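PDB 2INU: inulin fructotransferase from Bacillus sp. snu-7, which probably depolymerises inulin as a lyase, releasing difructose anhydride III from the ends of the fructan chains. Local coordinates for residues L249-R254 with Q273-G278; N289-N294 with S330-A335; S386-S391 with T404-T409. All coordinates share one frame; numbering follows the deposited sequence.

The three contacts follow one another along the chain and along the axis of a right-handed parallel beta-helix of the pectate-lyase-like class, each joining neighbouring coils. Contact 1 pairs the ends of strands 248-249 and 271-274 and the loops that leave them. Contact 2 lies on strands 290-299 and 328-337, the first of which pairs with 271-274; its centre is about 16 Å from that of contact 1. Contact 3, centred about 15 Å beyond contact 2 and about 27 Å from contact 1, joins strands 387-389 and 405-407 near the C-terminal end. Contacts 2 and 3 both meet the second and third subunits, so the same coils that stack into the helix also build the trimer.

Contact 1: L249-R254 with Q273-G278; sequences LFPRGR and QGFYPG
Pro251 lies over one face of the Phe275 ring, its CG 3.7 Å from the ring centroid and 20° off the normal: a CH-pi contact, with the proline displaced toward the rim beside CZ. A rigid pyrrolidine suits the place because its polarised CH groups meet the aromatic face without a flexible chain to order. Gln273, with CG anti to the backbone N (chi1 -169°), brings its extended chain obliquely across Pro251, CG 3.8 Å from Pro251 CD. At the edge of the Phe275 ring stands Arg252 NH2, 4.0 Å from Phe275 CE2; the guanidinium is held mainly by a salt bridge from NE to Glu301 and a hydrogen bond from NH1 to Tyr157. An alanine at Phe275 would remove the aromatic face against Pro251, probably opening a gap beside the arginine and leaving the proline loop freer to move.

Next along, the Tyr276 ring presents its edge to Gly253 O, 3.1 Å from CD2. Both segments run from the ends of adjacent strands of a parallel beta-helix into loops, and the last rung is the bond from Gln273 N to Leu249 O, since Pro251 N, though close to Gln273 O, has no hydrogen to give. Beyond it one water accepts from Phe275 N and gives a weak bond to Gly253 O. Farther out, Arg254 turns to a salt bridge with Glu258.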
loop_
_atom_site.group_PDB
_atom_site.type_symbol
_atom_site.label_atom_id
_atom_site.label_comp_id
_atom_site.label_asym_id
_atom_site.label_seq_id
_atom_site.Cartn_x
_atom_site.Cartn_y
_atom_site.Cartn_z
ATOM N N LEU A 249 13.601 0.362 0.479
ATOM C CA LEU A 249 14.726 -0.353 1.050
ATOM C C LEU A 249 15.998 0.444 0.869
ATOM O O LEU A 249 16.432 0.725 -0.246
ATOM C CB LEU A 249 14.860 -1.721 0.390
ATOM C CG LEU A 249 13.526 -2.465 0.333
ATOM C CD1 LEU A 249 13.705 -3.770 -0.405
ATOM C CD2 LEU A 249 13.009 -2.703 1.745
ATOM N N PHE A 250 16.604 0.801 1.988
ATOM C CA PHE A 250 17.814 1.603 1.965
ATOM C C PHE A 250 19.013 0.883 2.561
ATOM O O PHE A 250 18.907 -0.244 3.053
ATOM C CB PHE A 250 17.541 2.924 2.690
ATOM C CG PHE A 250 16.745 2.757 3.945
ATOM C CD1 PHE A 250 17.355 2.310 5.116
ATOM C CD2 PHE A 250 15.376 3.025 3.959
ATOM C CE1 PHE A 250 16.615 2.140 6.279
ATOM C CE2 PHE A 250 14.629 2.853 5.131
ATOM C CZ PHE A 250 15.254 2.412 6.284
ATOM N N PRO A 251 20.181 1.518 2.500
ATOM C CA PRO A 251 21.425 0.968 3.012
ATOM C C PRO A 251 21.669 0.023 4.174
ATOM O O PRO A 251 20.953 -0.038 5.178
ATOM C CB PRO A 251 22.293 2.208 3.123
ATOM C CG PRO A 251 22.027 2.821 1.814
ATOM C CD PRO A 251 20.492 2.711 1.678
ATOM N N ARG A 252 22.197 -1.145 4.870
ATOM C CA ARG A 252 23.474 -1.767 4.231
ATOM C C ARG A 252 23.353 -3.211 4.560
ATOM O O ARG A 252 24.255 -3.796 5.158
ATOM C CB ARG A 252 24.603 -1.044 4.962
ATOM C CG ARG A 252 24.714 -1.244 6.426
ATOM C CD ARG A 252 25.874 -0.372 7.104
ATOM N NE ARG A 252 26.077 0.984 6.687
ATOM C CZ ARG A 252 25.537 2.017 7.301
ATOM N NH1 ARG A 252 24.761 1.856 8.363
ATOM N NH2 ARG A 252 25.794 3.236 6.847
ATOM N N GLY A 253 22.256 -3.789 4.193
ATOM C CA GLY A 253 22.273 -5.239 4.029
ATOM C C GLY A 253 23.328 -5.721 3.052
ATOM O O GLY A 253 23.950 -4.918 2.367
ATOM N N ARG A 254 23.550 -7.030 3.002
ATOM C CA ARG A 254 24.520 -7.585 2.059
ATOM C C ARG A 254 23.748 -7.581 0.747
ATOM O O ARG A 254 24.323 -7.552 -0.347
ATOM C CB ARG A 254 24.908 -9.023 2.443
ATOM C CG ARG A 254 23.797 -10.049 2.242
ATOM C CD ARG A 254 24.171 -11.414 2.818
ATOM N NE ARG A 254 23.196 -12.434 2.444
ATOM C CZ ARG A 254 22.863 -13.468 3.209
ATOM N NH1 ARG A 254 23.425 -13.624 4.403
ATOM N NH2 ARG A 254 21.962 -14.340 2.785
ATOM N N GLN A 273 18.136 1.069 -2.545
ATOM C CA GLN A 273 19.394 1.812 -2.438
ATOM C C GLN A 273 20.408 0.992 -1.653
ATOM O O GLN A 273 20.198 0.707 -0.476
ATOM C CB GLN A 273 19.183 3.157 -1.733
ATOM C CG GLN A 273 20.402 4.084 -1.831
ATOM C CD GLN A 273 20.334 5.294 -0.928
ATOM O OE1 GLN A 273 20.930 6.339 -1.227
ATOM N NE2 GLN A 273 19.628 5.160 0.194
ATOM N N GLY A 274 21.496 0.608 -2.314
ATOM C CA GLY A 274 22.515 -0.173 -1.646
ATOM C C GLY A 274 23.908 0.387 -1.853
ATOM O O GLY A 274 24.132 1.219 -2.724
ATOM N N PHE A 275 24.853 -0.076 -1.042
ATOM C CA PHE A 275 26.247 0.361 -1.145
ATOM C C PHE A 275 27.111 -0.779 -1.643
ATOM O O PHE A 275 28.329 -0.642 -1.741
ATOM C CB PHE A 275 26.824 0.775 0.211
ATOM C CG PHE A 275 26.171 1.976 0.838
ATOM C CD1 PHE A 275 25.715 3.034 0.065
ATOM C CD2 PHE A 275 26.096 2.081 2.224
ATOM C CE1 PHE A 275 25.205 4.187 0.669
ATOM C CE2 PHE A 275 25.593 3.217 2.832
ATOM C CZ PHE A 275 25.146 4.272 2.058
ATOM N N TYR A 276 26.491 -1.912 -1.933
ATOM C CA TYR A 276 27.245 -3.067 -2.387
ATOM C C TYR A 276 26.624 -3.845 -3.523
ATOM O O TYR A 276 25.451 -3.687 -3.856
ATOM C CB TYR A 276 27.441 -4.084 -1.253
ATOM C CG TYR A 276 27.556 -3.519 0.131
ATOM C CD1 TYR A 276 28.703 -2.836 0.536
ATOM C CD2 TYR A 276 26.531 -3.701 1.057
ATOM C CE1 TYR A 276 28.826 -2.368 1.834
ATOM C CE2 TYR A 276 26.645 -3.230 2.354
ATOM C CZ TYR A 276 27.794 -2.564 2.737
ATOM O OH TYR A 276 27.914 -2.093 4.025
ATOM N N PRO A 277 27.443 -4.700 -4.141
ATOM C CA PRO A 277 27.089 -5.590 -5.243
ATOM C C PRO A 277 25.959 -6.521 -4.798
ATOM O O PRO A 277 25.843 -6.840 -3.619
ATOM C CB PRO A 277 28.392 -6.340 -5.478
ATOM C CG PRO A 277 29.399 -5.260 -5.321
ATOM C CD PRO A 277 28.903 -4.449 -4.131
ATOM N N GLY A 278 25.123 -6.925 -5.747
ATOM C CA GLY A 278 24.020 -7.827 -5.448
ATOM C C GLY A 278 22.943 -7.335 -4.488
ATOM O O GLY A 278 22.696 -7.953 -3.451
HETATM O O HOH W 1 23.593 -1.861 1.145
HETATM O O HOH W 2 23.819 -5.212 -1.956
#

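Contact 2: N289-N294 with S330-A335; sequences NLITAN and SDNLFA
Ser330 N donates to Ile291 O at 3.0 Å, beside the parallel bridge of Thr292 with Ser330; after the corner, Leu333 N donates to Asn294 O. Between these backbone bonds Ala293 and Asp331 both take positive phi, so both chains bend at the same level, and Ala293 N makes only weak bonds to Ser330 O and Asp331 O.

The side-chain amides come next. Asn294 and Asn332 lie alongside, pointing the same way, with amide planes 14° apart. Asn332 OD1 takes Asn294 N in its carbonyl plane at 3.0 Å and Asn294 ND2, tilted 28° from that plane, at 3.3 Å; Asn294 ND2 also donates to Val267 O on the preceding coil. Asn332 ND2 donates from above the carbonyl plane of Ile291, whose oxygen thus holds two donors. With Asn270 bonded to Asn294 and Asn366 to Asn332, this is an asparagine ladder at the turn of a parallel beta-helix, as in pectate lyases. Asparagine fits because one amide both donates and accepts, satisfying buried backbone and the next rung.

The remaining polar groups serve the trimer. Thr292 OG1, anti to its own N (chi1 -169°), bonds Asp331 of the third subunit, as does Ser330 OG, while Asp331 binds Thr292 and Ser330 of the second.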
loop_
_atom_site.group_PDB
_atom_site.type_symbol
_atom_site.label_atom_id
_atom_site.label_comp_id
_atom_site.label_asym_id
_atom_site.label_seq_id
_atom_site.Cartn_x
_atom_site.Cartn_y
_atom_site.Cartn_z
ATOM N N ASN A 289 9.719 -15.267 -12.179
ATOM C CA ASN A 289 9.464 -14.109 -11.334
ATOM C C ASN A 289 9.493 -12.803 -12.112
ATOM O O ASN A 289 10.181 -12.679 -13.135
ATOM C CB ASN A 289 10.482 -14.061 -10.197
ATOM C CG ASN A 289 10.514 -15.348 -9.405
ATOM O OD1 ASN A 289 9.606 -15.635 -8.624
ATOM N ND2 ASN A 289 11.553 -16.146 -9.621
ATOM N N LEU A 290 8.725 -11.840 -11.614
ATOM C CA LEU A 290 8.622 -10.529 -12.227
ATOM C C LEU A 290 9.278 -9.455 -11.369
ATOM O O LEU A 290 8.881 -9.232 -10.220
ATOM C CB LEU A 290 7.149 -10.201 -12.451
ATOM C CG LEU A 290 6.762 -8.803 -12.934
ATOM C CD1 LEU A 290 7.395 -8.513 -14.282
ATOM C CD2 LEU A 290 5.244 -8.716 -13.024
ATOM N N ILE A 291 10.301 -8.816 -11.933
ATOM C CA ILE A 291 11.031 -7.748 -11.256
ATOM C C ILE A 291 10.837 -6.565 -12.182
ATOM O O ILE A 291 11.517 -6.449 -13.200
ATOM C CB ILE A 291 12.520 -8.073 -11.164
ATOM C CG1 ILE A 291 12.696 -9.460 -10.539
ATOM C CG2 ILE A 291 13.232 -7.011 -10.335
ATOM C CD1 ILE A 291 12.236 -9.545 -9.118
ATOM N N THR A 292 9.920 -5.676 -11.828
ATOM C CA THR A 292 9.634 -4.554 -12.697
ATOM C C THR A 292 9.205 -3.292 -11.970
ATOM O O THR A 292 8.713 -3.351 -10.842
ATOM C CB THR A 292 8.535 -4.976 -13.687
ATOM O OG1 THR A 292 8.403 -4.002 -14.726
ATOM C CG2 THR A 292 7.200 -5.128 -12.962
ATOM N N ALA A 293 9.385 -2.153 -12.634
ATOM C CA ALA A 293 9.000 -0.859 -12.080
ATOM C C ALA A 293 9.691 -0.514 -10.758
ATOM O O ALA A 293 9.086 0.109 -9.879
ATOM C CB ALA A 293 7.490 -0.815 -11.893
ATOM N N ASN A 294 10.957 -0.895 -10.625
ATOM C CA ASN A 294 11.712 -0.613 -9.405
ATOM C C ASN A 294 12.831 0.381 -9.691
ATOM O O ASN A 294 13.399 0.397 -10.785
ATOM C CB ASN A 294 12.364 -1.889 -8.860
ATOM C CG ASN A 294 11.361 -2.981 -8.561
ATOM O OD1 ASN A 294 10.587 -2.894 -7.604
ATOM N ND2 ASN A 294 11.358 -4.014 -9.395
ATOM N N SER A 330 12.185 -5.969 -16.094
ATOM C CA SER A 330 11.913 -4.877 -17.014
ATOM C C SER A 330 11.414 -3.603 -16.357
ATOM O O SER A 330 11.072 -3.581 -15.175
ATOM C CB SER A 330 10.879 -5.341 -18.040
ATOM O OG SER A 330 9.667 -5.690 -17.384
ATOM N N ASP A 331 11.370 -2.546 -17.161
ATOM C CA ASP A 331 10.896 -1.247 -16.719
ATOM C C ASP A 331 11.498 -0.810 -15.384
ATOM O O ASP A 331 10.790 -0.307 -14.512
ATOM C CB ASP A 331 9.374 -1.281 -16.629
ATOM C CG ASP A 331 8.780 0.079 -16.396
ATOM O OD1 ASP A 331 9.296 1.056 -16.974
ATOM O OD2 ASP A 331 7.781 0.173 -15.654
ATOM N N ASN A 332 12.808 -1.007 -15.236
ATOM C CA ASN A 332 13.534 -0.631 -14.018
ATOM C C ASN A 332 14.526 0.488 -14.346
ATOM O O ASN A 332 15.011 0.569 -15.479
ATOM C CB ASN A 332 14.321 -1.828 -13.468
ATOM C CG ASN A 332 13.429 -2.993 -13.075
ATOM O OD1 ASN A 332 12.548 -2.859 -12.223
ATOM N ND2 ASN A 332 13.661 -4.151 -13.693
ATOM N N LEU A 333 14.824 1.348 -13.370
ATOM C CA LEU A 333 15.789 2.426 -13.591
ATOM C C LEU A 333 17.013 2.195 -12.707
ATOM O O LEU A 333 16.896 2.141 -11.485
ATOM C CB LEU A 333 15.161 3.796 -13.282
ATOM C CG LEU A 333 15.887 5.037 -13.845
ATOM C CD1 LEU A 333 15.036 6.279 -13.623
ATOM C CD2 LEU A 333 17.254 5.208 -13.200
ATOM N N PHE A 334 18.177 2.047 -13.337
ATOM C CA PHE A 334 19.420 1.820 -12.612
ATOM C C PHE A 334 20.283 3.080 -12.532
ATOM O O PHE A 334 20.723 3.606 -13.553
ATOM C CB PHE A 334 20.252 0.716 -13.275
ATOM C CG PHE A 334 19.656 -0.662 -13.168
ATOM C CD1 PHE A 334 18.509 -0.997 -13.881
ATOM C CD2 PHE A 334 20.256 -1.631 -12.372
ATOM C CE1 PHE A 334 17.966 -2.273 -13.810
ATOM C CE2 PHE A 334 19.720 -2.917 -12.291
ATOM C CZ PHE A 334 18.581 -3.238 -13.007
ATOM N N ALA A 335 20.538 3.546 -11.313
ATOM C CA ALA A 335 21.370 4.729 -11.088
ATOM C C ALA A 335 22.599 4.250 -10.327
ATOM O O ALA A 335 22.541 3.978 -9.128
ATOM C CB ALA A 335 20.610 5.760 -10.269
#

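Contact 3: S386-S391 with T404-T409; sequences SKVLDS and TAIRPT
Thr404 faces Ser386 at the start of a parallel pairing between the last two coils of the beta-helix, strands 387-389 and 405-407, whose axes approach to 4.7 Å and run within 3° of parallel. A water hydrogen-bonds Ser386 OG at 2.7 Å and Thr404 OG1 as well, joining two small hydroxyl side chains that do not bond each other; Thr404 OG1 is also hydrogen-bonded to Ser399.

Ala405 then sends its N-H almost straight (175°) to Ser386 O, and its carbonyl receives Val388 N. Its small CB leaves room for the bent Lys387 chain, whose CD packs on it at 3.8 Å. Ile406 turns to the other face with Val388, CG1 against CB at 4.2 Å; Val388 is buried against Ile397, Val377 and Leu379, while Ile406, on the last strand, is only partly covered.

Arg407 N donates to Val388 O, and its side chain, with CG anti to the backbone N (chi1 -179°) and a bend at chi3, swings round to Asp390. Asp390 OD2 lies near the guanidinium plane and is met by Arg407 NH2 from above the carboxylate plane, at 3.0 Å, in a salt bridge. NE adds a weak bond to OD1, while Leu389 CG covers one face. NH1 pairs with Asp390 of the third subunit, and Asp390 OD1 takes Arg407 of the second, a cyclic network of salt bridges across the trimer. After Pro408, Thr409 OG1 rests 3.3 Å from Asp390 C and bonds Gly392 N.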
loop_
_atom_site.group_PDB
_atom_site.type_symbol
_atom_site.label_atom_id
_atom_site.label_comp_id
_atom_site.label_asym_id
_atom_site.label_seq_id
_atom_site.Cartn_x
_atom_site.Cartn_y
_atom_site.Cartn_z
ATOM N N SER A 386 18.148 -16.387 -23.790
ATOM C CA SER A 386 17.835 -15.121 -23.106
ATOM C C SER A 386 17.359 -14.092 -24.125
ATOM O O SER A 386 17.609 -14.241 -25.324
ATOM C CB SER A 386 19.071 -14.561 -22.389
ATOM O OG SER A 386 19.660 -15.517 -21.525
ATOM N N LYS A 387 16.671 -13.054 -23.649
ATOM C CA LYS A 387 16.163 -11.992 -24.523
ATOM C C LYS A 387 16.485 -10.628 -23.923
ATOM O O LYS A 387 16.058 -10.322 -22.801
ATOM C CB LYS A 387 14.640 -12.078 -24.677
ATOM C CG LYS A 387 14.111 -13.394 -25.202
ATOM C CD LYS A 387 14.284 -13.516 -26.698
ATOM C CE LYS A 387 13.521 -14.729 -27.210
ATOM N NZ LYS A 387 13.986 -15.982 -26.569
ATOM N N VAL A 388 17.213 -9.797 -24.661
ATOM C CA VAL A 388 17.535 -8.468 -24.160
ATOM C C VAL A 388 17.017 -7.419 -25.133
ATOM O O VAL A 388 17.489 -7.318 -26.277
ATOM C CB VAL A 388 19.051 -8.296 -23.950
ATOM C CG1 VAL A 388 19.340 -6.964 -23.278
ATOM C CG2 VAL A 388 19.582 -9.439 -23.096
ATOM N N LEU A 389 16.033 -6.654 -24.662
ATOM C CA LEU A 389 15.400 -5.617 -25.467
ATOM C C LEU A 389 15.503 -4.250 -24.820
ATOM O O LEU A 389 15.180 -4.081 -23.634
ATOM C CB LEU A 389 13.907 -5.882 -25.634
ATOM C CG LEU A 389 13.319 -7.285 -25.702
ATOM C CD1 LEU A 389 11.800 -7.176 -25.714
ATOM C CD2 LEU A 389 13.809 -7.982 -26.939
ATOM N N ASP A 390 15.926 -3.268 -25.606
ATOM C CA ASP A 390 16.001 -1.897 -25.131
ATOM C C ASP A 390 16.561 -1.736 -23.723
ATOM O O ASP A 390 15.988 -1.033 -22.892
ATOM C CB ASP A 390 14.604 -1.291 -25.226
ATOM C CG ASP A 390 13.954 -1.583 -26.565
ATOM O OD1 ASP A 390 14.654 -1.458 -27.595
ATOM O OD2 ASP A 390 12.752 -1.925 -26.605
ATOM N N SER A 391 17.696 -2.379 -23.467
ATOM C CA SER A 391 18.338 -2.289 -22.161
ATOM C C SER A 391 19.805 -1.904 -22.329
ATOM O O SER A 391 20.634 -2.164 -21.450
ATOM C CB SER A 391 18.219 -3.621 -21.411
ATOM O OG SER A 391 16.897 -3.812 -20.945
ATOM N N THR A 404 21.405 -15.939 -27.638
ATOM C CA THR A 404 20.817 -14.744 -27.073
ATOM C C THR A 404 20.306 -13.852 -28.188
ATOM O O THR A 404 20.989 -13.636 -29.198
ATOM C CB THR A 404 21.828 -13.945 -26.245
ATOM O OG1 THR A 404 22.225 -14.709 -25.097
ATOM C CG2 THR A 404 21.197 -12.637 -25.788
ATOM N N ALA A 405 19.089 -13.353 -28.004
ATOM C CA ALA A 405 18.486 -12.453 -28.973
ATOM C C ALA A 405 18.555 -11.075 -28.327
ATOM O O ALA A 405 18.009 -10.869 -27.228
ATOM C CB ALA A 405 17.051 -12.854 -29.238
ATOM N N ILE A 406 19.231 -10.147 -29.000
ATOM C CA ILE A 406 19.405 -8.800 -28.476
ATOM C C ILE A 406 18.885 -7.730 -29.431
ATOM O O ILE A 406 19.086 -7.818 -30.640
ATOM C CB ILE A 406 20.902 -8.500 -28.232
ATOM C CG1 ILE A 406 21.471 -9.445 -27.174
ATOM C CG2 ILE A 406 21.091 -7.043 -27.813
ATOM C CD1 ILE A 406 22.942 -9.226 -26.888
ATOM N N ARG A 407 18.218 -6.718 -28.879
ATOM C CA ARG A 407 17.719 -5.592 -29.669
ATOM C C ARG A 407 18.221 -4.305 -29.046
ATOM O O ARG A 407 17.820 -3.944 -27.942
ATOM C CB ARG A 407 16.196 -5.556 -29.730
ATOM C CG ARG A 407 15.693 -4.386 -30.595
ATOM C CD ARG A 407 14.190 -4.413 -30.787
ATOM N NE ARG A 407 13.472 -4.107 -29.551
ATOM C CZ ARG A 407 12.253 -4.559 -29.279
ATOM N NH1 ARG A 407 11.623 -5.337 -30.153
ATOM N NH2 ARG A 407 11.657 -4.230 -28.144
ATOM N N PRO A 408 19.143 -3.620 -29.732
ATOM C CA PRO A 408 19.713 -2.365 -29.246
ATOM C C PRO A 408 18.721 -1.277 -28.859
ATOM O O PRO A 408 17.622 -1.198 -29.400
ATOM C CB PRO A 408 20.558 -1.901 -30.414
ATOM C CG PRO A 408 21.087 -3.144 -30.965
ATOM C CD PRO A 408 19.924 -4.136 -30.878
ATOM N N THR A 409 19.107 -0.454 -27.892
ATOM C CA THR A 409 18.277 0.684 -27.536
ATOM C C THR A 409 18.839 1.483 -28.709
ATOM O O THR A 409 20.054 1.644 -28.815
ATOM C CB THR A 409 18.704 1.369 -26.231
ATOM O OG1 THR A 409 18.668 0.429 -25.152
ATOM C CG2 THR A 409 17.751 2.515 -25.913
HETATM O O HOH W 3 21.392 -16.682 -23.264
HETATM O O HOH W 4 19.199 -3.760 -25.434
#